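Local coordinates for RsfP (Uncultured bacterium, PDB 4GLJ), which probably cleaves methylthioadenosine with phosphate, as methylthioadenosine phosphorylases of the phosphorylase superfamily do, and binds the dye rhodamine B, at residues N248-Q251 with V252-Q255; V257-I260 with A261-P265. All blocks are in the same frame, centred on the assembly; numbering follows the deposited sequence.

Contact 1 (N248-Q251 with V252-Q255); sequences NAQQ and VIKQ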
loop_
_atom_site.group_PDB
_atom_site.type_symbol
_atom_site.label_atom_id
_atom_site.label_comp_id
_atom_site.label_asym_id
_atom_site.label_seq_id
_atom_site.Cartn_x
_atom_site.Cartn_y
_atom_site.Cartn_z
ATOM N N ASN A 248 -17.063 -28.630 -8.097
ATOM C CA ASN A 248 -17.859 -27.872 -9.076
ATOM C C ASN A 248 -16.962 -27.123 -10.076
ATOM O O ASN A 248 -17.177 -27.172 -11.292
ATOM C CB ASN A 248 -18.818 -26.914 -8.356
ATOM C CG ASN A 248 -19.975 -27.631 -7.697
ATOM O OD1 ASN A 248 -20.326 -28.751 -8.101
ATOM N ND2 ASN A 248 -20.593 -26.999 -6.669
ATOM N N ALA A 249 -15.913 -26.477 -9.566
ATOM C CA ALA A 249 -14.964 -25.758 -10.420
ATOM C C ALA A 249 -14.354 -26.664 -11.483
ATOM O O ALA A 249 -14.309 -26.270 -12.633
ATOM C CB ALA A 249 -13.879 -25.043 -9.610
ATOM N N GLN A 250 -13.948 -27.889 -11.125
ATOM C CA GLN A 250 -13.430 -28.830 -12.112
ATOM C C GLN A 250 -14.382 -29.072 -13.298
ATOM O O GLN A 250 -13.914 -29.137 -14.457
ATOM C CB GLN A 250 -13.091 -30.204 -11.485
ATOM C CG GLN A 250 -12.078 -30.148 -10.347
ATOM C CD GLN A 250 -10.631 -29.957 -10.809
ATOM O OE1 GLN A 250 -10.336 -29.908 -12.023
ATOM N NE2 GLN A 250 -9.712 -29.855 -9.841
ATOM N N GLN A 251 -15.685 -29.201 -13.017
ATOM C CA GLN A 251 -16.680 -29.376 -14.114
ATOM C C GLN A 251 -16.753 -28.152 -15.009
ATOM O O GLN A 251 -16.770 -28.250 -16.259
ATOM C CB GLN A 251 -18.081 -29.746 -13.585
ATOM C CG GLN A 251 -18.103 -30.916 -12.632
ATOM C CD GLN A 251 -17.311 -32.090 -13.175
ATOM O OE1 GLN A 251 -17.416 -32.436 -14.374
ATOM N NE2 GLN A 251 -16.504 -32.717 -12.302
ATOM N N VAL A 252 -16.663 -26.976 -14.368
ATOM C CA VAL A 252 -16.702 -25.751 -15.117
ATOM C C VAL A 252 -15.481 -25.602 -16.023
ATOM O O VAL A 252 -15.634 -25.236 -17.194
ATOM C CB VAL A 252 -16.882 -24.503 -14.191
ATOM C CG1 VAL A 252 -16.926 -23.238 -15.065
ATOM C CG2 VAL A 252 -18.175 -24.655 -13.327
ATOM N N ILE A 253 -14.287 -25.837 -15.471
ATOM C CA ILE A 253 -13.023 -25.834 -16.214
ATOM C C ILE A 253 -13.101 -26.809 -17.409
ATOM O O ILE A 253 -12.686 -26.459 -18.534
ATOM C CB ILE A 253 -11.857 -26.243 -15.243
ATOM C CG1 ILE A 253 -11.486 -25.082 -14.293
ATOM C CG2 ILE A 253 -10.613 -26.766 -15.939
ATOM C CD1 ILE A 253 -10.727 -25.653 -13.078
ATOM N N LYS A 254 -13.578 -28.034 -17.170
ATOM C CA LYS A 254 -13.745 -29.000 -18.308
ATOM C C LYS A 254 -14.498 -28.348 -19.481
ATOM O O LYS A 254 -14.020 -28.322 -20.610
ATOM C CB LYS A 254 -14.403 -30.323 -17.847
ATOM C CG LYS A 254 -13.348 -31.275 -17.362
ATOM C CD LYS A 254 -13.844 -32.629 -16.821
ATOM C CE LYS A 254 -14.111 -32.515 -15.325
ATOM N NZ LYS A 254 -13.952 -33.827 -14.644
ATOM N N GLN A 255 -15.642 -27.756 -19.180
ATOM C CA GLN A 255 -16.454 -27.065 -20.180
ATOM C C GLN A 255 -15.776 -25.854 -20.802
ATOM O O GLN A 255 -15.884 -25.644 -22.016
ATOM C CB GLN A 255 -17.803 -26.666 -19.584
ATOM C CG GLN A 255 -18.718 -27.822 -19.152
ATOM C CD GLN A 255 -19.012 -28.842 -20.248
ATOM O OE1 GLN A 255 -19.085 -28.535 -21.428
ATOM N NE2 GLN A 255 -19.130 -30.073 -19.842
HETATM O O HOH W 1 -18.451 -30.577 -16.821
#
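Four successive i to i+4 bonds, from V252 N to N248 O through Q255 N to Q251 O, join 248-251 to 252-255 in one helical run; the straightest, I253 N to A249 O at 2.9 Å, has an N-H...O angle of 175°. On the outer side, the Q251 amide lies alongside the end of the K254 chain. K254 CE comes nearest, 3.4 Å from Q251 OE1, and K254 NZ lies beside both ends of the amide, 3.6 Å from Q251 NE2. A bend at chi3 (-90°) carries K254 CE back along the helix toward the preceding turn, to 3.5 Å from Q250 O. One water gives hydrogen bonds to Q251 O and to Q251 OE1 and accepts one from Q255 NE2, 3.1 Å away. The run is amphipathic and belongs to helix 237-263 of the phosphorylase fold: A249 and I253 face V96 of strand 92-101, while V252 packs on A154 and Y155 of helix 145-157. Cutting Q251 back to an alanine is likely to cost the water one of its acceptors and open a gap beside K254 CE. V252 CG2, anti to its carbonyl carbon, lies 3.4 Å from N248 O, and Q250 NE2 is hydrogen-bonded to Q26 O.

Contact 2 (V257-I260 with A261-P265); sequences VALI and ASEQP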
loop_
_atom_site.group_PDB
_atom_site.type_symbol
_atom_site.label_atom_id
_atom_site.label_comp_id
_atom_site.label_asym_id
_atom_site.label_seq_id
_atom_site.Cartn_x
_atom_site.Cartn_y
_atom_site.Cartn_z
ATOM N N VAL A 257 -12.408 -25.215 -21.022
ATOM C CA VAL A 257 -11.310 -25.594 -21.866
ATOM C C VAL A 257 -11.866 -25.982 -23.281
ATOM O O VAL A 257 -11.361 -25.540 -24.335
ATOM C CB VAL A 257 -10.502 -26.764 -21.253
ATOM C CG1 VAL A 257 -9.532 -27.321 -22.276
ATOM C CG2 VAL A 257 -9.746 -26.347 -19.971
ATOM N N ALA A 258 -12.971 -26.715 -23.278
ATOM C CA ALA A 258 -13.592 -27.110 -24.543
ATOM C C ALA A 258 -13.944 -25.877 -25.391
ATOM O O ALA A 258 -13.615 -25.830 -26.571
ATOM C CB ALA A 258 -14.802 -28.022 -24.321
ATOM N N LEU A 259 -14.569 -24.882 -24.788
ATOM C CA LEU A 259 -14.984 -23.708 -25.519
ATOM C C LEU A 259 -13.817 -22.865 -26.015
ATOM O O LEU A 259 -13.887 -22.298 -27.116
ATOM C CB LEU A 259 -15.901 -22.860 -24.642
ATOM C CG LEU A 259 -17.246 -23.555 -24.405
ATOM C CD1 LEU A 259 -18.053 -22.917 -23.275
ATOM C CD2 LEU A 259 -18.081 -23.626 -25.678
ATOM N N ILE A 260 -12.767 -22.739 -25.183
ATOM C CA ILE A 260 -11.645 -21.943 -25.583
ATOM C C ILE A 260 -10.981 -22.646 -26.769
ATOM O O ILE A 260 -10.577 -21.984 -27.731
ATOM C CB ILE A 260 -10.631 -21.799 -24.436
ATOM C CG1 ILE A 260 -11.269 -20.976 -23.263
ATOM C CG2 ILE A 260 -9.323 -21.240 -24.945
ATOM C CD1 ILE A 260 -10.350 -20.990 -22.040
ATOM N N ALA A 261 -10.841 -23.970 -26.677
ATOM C CA ALA A 261 -10.167 -24.708 -27.725
ATOM C C ALA A 261 -10.917 -24.564 -29.044
ATOM O O ALA A 261 -10.286 -24.438 -30.102
ATOM C CB ALA A 261 -9.998 -26.190 -27.369
ATOM N N SER A 262 -12.244 -24.566 -29.008
ATOM C CA SER A 262 -12.970 -24.582 -30.309
ATOM C C SER A 262 -13.145 -23.148 -30.827
ATOM O O SER A 262 -13.160 -22.928 -32.041
ATOM C CB SER A 262 -14.316 -25.310 -30.241
ATOM O OG SER A 262 -15.106 -24.789 -29.182
ATOM N N GLU A 263 -13.224 -22.180 -29.916
ATOM C CA GLU A 263 -13.613 -20.826 -30.308
ATOM C C GLU A 263 -12.404 -19.938 -30.508
ATOM O O GLU A 263 -12.430 -19.066 -31.362
ATOM C CB GLU A 263 -14.662 -20.216 -29.353
ATOM C CG GLU A 263 -16.033 -20.941 -29.388
ATOM C CD GLU A 263 -16.977 -20.484 -28.263
ATOM O OE1 GLU A 263 -16.654 -19.501 -27.560
ATOM O OE2 GLU A 263 -18.072 -21.068 -28.078
ATOM N N GLN A 264 -11.331 -20.161 -29.744
ATOM C CA GLN A 264 -10.076 -19.422 -29.944
ATOM C C GLN A 264 -10.292 -17.885 -30.063
ATOM O O GLN A 264 -9.813 -17.250 -30.980
ATOM C CB GLN A 264 -9.389 -20.031 -31.199
ATOM C CG GLN A 264 -7.924 -20.423 -31.022
ATOM C CD GLN A 264 -7.726 -21.627 -30.146
ATOM O OE1 GLN A 264 -7.947 -21.574 -28.925
ATOM N NE2 GLN A 264 -7.306 -22.734 -30.751
ATOM N N PRO A 265 -11.032 -17.283 -29.128
ATOM C CA PRO A 265 -11.392 -15.877 -29.228
ATOM C C PRO A 265 -10.166 -14.980 -29.301
ATOM O O PRO A 265 -9.096 -15.307 -28.794
ATOM C CB PRO A 265 -12.203 -15.618 -27.941
ATOM C CG PRO A 265 -11.721 -16.656 -26.996
ATOM C CD PRO A 265 -11.480 -17.879 -27.848
#
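The C-terminal end of helix 237-263 is formed here, where 257-260 passes into 261-265 and the helix gives way to Q264 and P265. A261 N bonds to V257 O at 2.9 Å, and the next three amides continue the i to i+4 pattern as far as Q264 N, 2.8 Å from I260 O. A258 O is gripped twice: S262 N reaches it at 3.1 Å, and S262 OG, from the opposite face of the carbonyl plane, at 3.2 Å. A chi1 of 53° turns the hydroxyl back toward the preceding turn. The L259 and E263 side chains keep company along one flank, with L259 CD2 3.5 Å from E263 OE2. E263 stretches out, and its OE1 forms a salt bridge with R153 of helix 145-157; I150 of that helix also touches L259, E263 and P265. On other sides, I260 meets Y92, while V257 packs on V57 and V59 and A261 on V57 of strand 57-63. Q264, at phi 48° and psi 50°, leaves the right-handed helical region, and P265, whose nitrogen carries no hydrogen, cannot donate the next backbone bond. A left-handed residue that ends the helical run, with a proline directly after it, is consistent with a C-terminal helix stop.

In the fold
Contacts 1 and 2 follow in series along helix 237-263, neither nesting nor crossing, with their centres about 14 Å apart. Neither closes a loop, since in each the two segments are consecutive. From the N terminus, the chain first lays down all the strands of the mixed sheet and helix 145-157, and the long helix then packs against both. At 248-255 it meets strands 92-101 and 111-119; further on, 257-265 reaches strand 57-63 and the start of strand 92-101. Helix 145-157 runs beside both contacts, with its later residues next to contact 1 and its earlier ones next to contact 2, as expected for neighbours running in opposite directions.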